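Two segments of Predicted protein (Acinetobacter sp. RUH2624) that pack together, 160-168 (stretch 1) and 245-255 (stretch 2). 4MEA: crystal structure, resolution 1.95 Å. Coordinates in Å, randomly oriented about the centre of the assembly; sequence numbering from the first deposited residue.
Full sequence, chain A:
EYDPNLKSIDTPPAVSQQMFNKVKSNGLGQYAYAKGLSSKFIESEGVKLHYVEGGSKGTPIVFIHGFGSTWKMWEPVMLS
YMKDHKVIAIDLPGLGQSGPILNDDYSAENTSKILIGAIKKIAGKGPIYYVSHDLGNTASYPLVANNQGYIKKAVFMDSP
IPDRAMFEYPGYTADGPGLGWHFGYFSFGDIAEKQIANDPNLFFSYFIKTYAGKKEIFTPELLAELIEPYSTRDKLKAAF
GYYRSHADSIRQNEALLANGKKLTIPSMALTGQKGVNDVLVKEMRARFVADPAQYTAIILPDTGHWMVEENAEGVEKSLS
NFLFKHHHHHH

Stretch 1 (160-168) PIPDRAMFE
Stretch 2, residues 245-255: SHADSIRQNEA

A loop that must lie against a helix faces a general problem: its backbone polar groups need partners, and its side chains must fit the helical surface. Segments 160-168 and 245-255 of this chain offer a compact solution, burying 512 Å² between them. The second segment is helical from His246 onward, with phi/psi near -63/-41 and regular i to i+4 hydrogen bonds, among them Ile250 N to His246 O at 2.8 Å. The first begins extended, with phi/psi of -81/134 at Ile161 and -50/125 at Pro162, opens further at Asp163 (-156/-171), then tightens into a 3-10 turn over 164-167, where Met166 N bonds to Asp163 O at 2.9 Å and Phe167 N to Arg164 O at 3.0 Å. The two stretches come close at Asp163, whose CA lies 4.6 Å from Ile250 CA; Phe167 CA stands 8.2 Å from Ala247 CA, so the register runs in opposite senses.

Two hydrogen bonds join helix side chains to the backbone of the first stretch on either side of Asp163. Asn253 (chi1 -70°, chi2 -20°) donates through ND2 to Pro162 O at 3.1 Å and 164°. One residue further along the helix, Glu254, with chi1 and chi2 both m, folds its carboxylate back so that OE2 accepts from Arg164 N at 2.8 Å. An amide and a carboxylate thus satisfy a carbonyl and an NH at the entry to the turn. Asp163 OD1, with chi1 p, accepts from Ala165 N at 3.0 Å, reinforcing the turn from within its own stretch. Asp163 OD2 lies 4.1 Å from Glu254 OE2, a proximity of like charges; both oxygens are hydrogen-bonded elsewhere in the structure.

Ile250 is the apolar hub, covered over 96 Å². In an m,t rotamer it sets CG1 4.0 Å from Pro162 CB and CD1 3.7 Å from Met166 CB. Ile250 CD1 also lies over a face of the Phe167 ring, 3.6 Å from its centroid, a CH-pi contact made by the terminal methyl of the longer arm. Phe167 (chi1 -71°, chi2 -31°) points sideways at CB but brings its ring nearer the helix, placing CZ 4.0 Å from Ala247 CB, where a small residue leaves the ring edge close to the helix backbone.

Met166, t,t,m, directs its sulfur over a face of His246: Met166 SD is 3.7 Å from the His246 ring centroid and 11° off the normal. Pro162 CG approaches His246 CD2 at 3.9 Å, while Pro162 CB lies 4.1 Å from Ser249 CB. The compact pyrrolidine packs against His246, Ser249, Ile250 and Asn253.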

# COMPACT_ATOMS: atom_id res chain seq x y z
N PRO A 160 8.55 9.15 -10.64
CA PRO A 160 9.98 8.89 -10.57
C PRO A 160 10.39 7.86 -11.61
O PRO A 160 9.58 7.01 -12.00
CB PRO A 160 10.16 8.31 -9.16
CG PRO A 160 8.82 7.75 -8.80
CD PRO A 160 7.83 8.68 -9.44
N ILE A 161 11.62 7.96 -12.09
CA ILE A 161 12.26 6.91 -12.86
C ILE A 161 12.76 5.91 -11.83
O ILE A 161 13.34 6.31 -10.82
CB ILE A 161 13.45 7.47 -13.67
CG1 ILE A 161 12.97 8.52 -14.68
CG2 ILE A 161 14.22 6.35 -14.37
CD1 ILE A 161 14.06 9.48 -15.17
N PRO A 162 12.51 4.62 -12.04
CA PRO A 162 13.00 3.62 -11.09
C PRO A 162 14.48 3.78 -10.76
O PRO A 162 15.33 3.82 -11.64
CB PRO A 162 12.76 2.30 -11.83
CG PRO A 162 11.52 2.57 -12.62
CD PRO A 162 11.68 4.01 -13.10
N ASP A 163 14.78 3.89 -9.47
CA ASP A 163 16.16 3.87 -8.99
C ASP A 163 16.13 3.43 -7.54
O ASP A 163 15.08 2.98 -7.06
CB ASP A 163 16.89 5.22 -9.22
CG ASP A 163 16.54 6.28 -8.17
OD1 ASP A 163 15.51 6.16 -7.48
OD2 ASP A 163 17.31 7.27 -8.04
N ARG A 164 17.26 3.52 -6.85
CA ARG A 164 17.40 2.98 -5.50
C ARG A 164 16.39 3.62 -4.55
O ARG A 164 15.99 3.02 -3.55
CB ARG A 164 18.82 3.21 -4.98
CG ARG A 164 19.13 4.69 -4.79
CD ARG A 164 20.61 4.99 -4.64
NE ARG A 164 20.81 6.42 -4.44
CZ ARG A 164 21.99 7.03 -4.45
NH1 ARG A 164 23.10 6.31 -4.66
NH2 ARG A 164 22.07 8.34 -4.26
N ALA A 165 15.98 4.85 -4.86
CA ALA A 165 15.05 5.57 -3.99
C ALA A 165 13.64 4.95 -3.99
O ALA A 165 12.84 5.20 -3.09
CB ALA A 165 15.00 7.05 -4.37
N MET A 166 13.35 4.14 -4.99
CA MET A 166 12.06 3.47 -5.06
C MET A 166 11.97 2.39 -3.98
O MET A 166 10.89 1.89 -3.66
CB MET A 166 11.84 2.89 -6.47
CG MET A 166 10.40 2.48 -6.79
SD MET A 166 10.20 2.13 -8.56
CE MET A 166 9.85 3.78 -9.19
N PHE A 167 13.13 2.02 -3.42
CA PHE A 167 13.19 1.11 -2.28
C PHE A 167 13.05 1.88 -0.97
O PHE A 167 13.19 1.31 0.12
CB PHE A 167 14.52 0.35 -2.27
CG PHE A 167 14.64 -0.68 -3.36
CD1 PHE A 167 13.52 -1.34 -3.84
CD2 PHE A 167 15.88 -0.99 -3.91
CE1 PHE A 167 13.63 -2.30 -4.85
CE2 PHE A 167 16.00 -1.96 -4.91
CZ PHE A 167 14.87 -2.60 -5.38
N GLU A 168 12.78 3.18 -1.08
CA GLU A 168 12.73 4.04 0.10
C GLU A 168 11.45 4.86 0.24
O GLU A 168 11.10 5.29 1.34
CB GLU A 168 13.95 4.97 0.11
CG GLU A 168 15.27 4.23 0.24
CD GLU A 168 16.47 5.09 -0.11
OE1 GLU A 168 16.27 6.26 -0.51
OE2 GLU A 168 17.61 4.59 0.01
N SER A 245 7.96 -6.02 -11.51
CA SER A 245 9.26 -5.95 -12.18
C SER A 245 10.10 -4.75 -11.76
O SER A 245 11.19 -4.56 -12.30
CB SER A 245 9.07 -5.91 -13.70
OG SER A 245 8.68 -7.18 -14.21
N HIS A 246 9.62 -3.94 -10.82
CA HIS A 246 10.34 -2.72 -10.46
C HIS A 246 11.74 -2.98 -9.85
O HIS A 246 12.67 -2.20 -10.08
CB HIS A 246 9.50 -1.82 -9.54
CG HIS A 246 8.72 -0.76 -10.27
ND1 HIS A 246 7.51 -0.28 -9.82
CD2 HIS A 246 8.99 -0.07 -11.41
CE1 HIS A 246 7.06 0.65 -10.65
NE2 HIS A 246 7.94 0.79 -11.63
N ALA A 247 11.89 -4.05 -9.08
CA ALA A 247 13.19 -4.32 -8.48
C ALA A 247 14.20 -4.57 -9.61
O ALA A 247 15.34 -4.13 -9.53
CB ALA A 247 13.14 -5.50 -7.52
N ASP A 248 13.75 -5.24 -10.66
CA ASP A 248 14.58 -5.47 -11.85
C ASP A 248 14.92 -4.17 -12.57
O ASP A 248 16.07 -3.94 -12.94
CB ASP A 248 13.87 -6.39 -12.83
CG ASP A 248 13.95 -7.84 -12.43
OD1 ASP A 248 14.76 -8.17 -11.53
OD2 ASP A 248 13.22 -8.66 -13.02
N SER A 249 13.91 -3.33 -12.79
CA SER A 249 14.09 -2.07 -13.48
C SER A 249 15.06 -1.19 -12.70
O SER A 249 15.86 -0.46 -13.28
CB SER A 249 12.74 -1.34 -13.65
OG SER A 249 11.83 -2.12 -14.44
N ILE A 250 14.98 -1.27 -11.38
CA ILE A 250 15.85 -0.47 -10.52
C ILE A 250 17.29 -0.87 -10.72
O ILE A 250 18.17 -0.03 -10.92
CB ILE A 250 15.46 -0.62 -9.03
CG1 ILE A 250 14.14 0.12 -8.77
CG2 ILE A 250 16.58 -0.10 -8.13
CD1 ILE A 250 13.44 -0.28 -7.48
N ARG A 251 17.54 -2.18 -10.66
CA ARG A 251 18.88 -2.71 -10.87
C ARG A 251 19.38 -2.31 -12.25
O ARG A 251 20.54 -1.92 -12.42
CB ARG A 251 18.88 -4.23 -10.73
CG ARG A 251 20.11 -4.91 -11.33
CD ARG A 251 20.57 -6.08 -10.48
NE ARG A 251 21.57 -6.91 -11.14
CZ ARG A 251 22.83 -6.54 -11.36
NH1 ARG A 251 23.26 -5.34 -10.98
NH2 ARG A 251 23.67 -7.38 -11.96
N GLN A 252 18.50 -2.39 -13.23
CA GLN A 252 18.89 -2.08 -14.60
C GLN A 252 19.28 -0.62 -14.75
O GLN A 252 20.28 -0.31 -15.39
CB GLN A 252 17.77 -2.45 -15.57
CG GLN A 252 17.55 -3.95 -15.65
CD GLN A 252 16.23 -4.30 -16.30
OE1 GLN A 252 15.44 -3.42 -16.64
NE2 GLN A 252 15.99 -5.60 -16.50
N ASN A 253 18.48 0.29 -14.19
CA ASN A 253 18.77 1.70 -14.31
C ASN A 253 19.99 2.11 -13.51
O ASN A 253 20.78 2.95 -13.94
CB ASN A 253 17.55 2.57 -13.94
CG ASN A 253 16.43 2.47 -14.97
OD1 ASN A 253 16.67 2.08 -16.12
ND2 ASN A 253 15.21 2.81 -14.56
N GLU A 254 20.14 1.53 -12.32
CA GLU A 254 21.31 1.82 -11.50
C GLU A 254 22.59 1.40 -12.22
O GLU A 254 23.62 2.07 -12.14
CB GLU A 254 21.19 1.11 -10.14
CG GLU A 254 20.14 1.72 -9.21
CD GLU A 254 20.55 3.09 -8.67
OE1 GLU A 254 21.76 3.37 -8.58
OE2 GLU A 254 19.66 3.89 -8.33
N ALA A 255 22.51 0.28 -12.93
CA ALA A 255 23.66 -0.21 -13.69
C ALA A 255 24.02 0.76 -14.82
O ALA A 255 25.19 1.05 -15.05
CB ALA A 255 23.38 -1.61 -14.25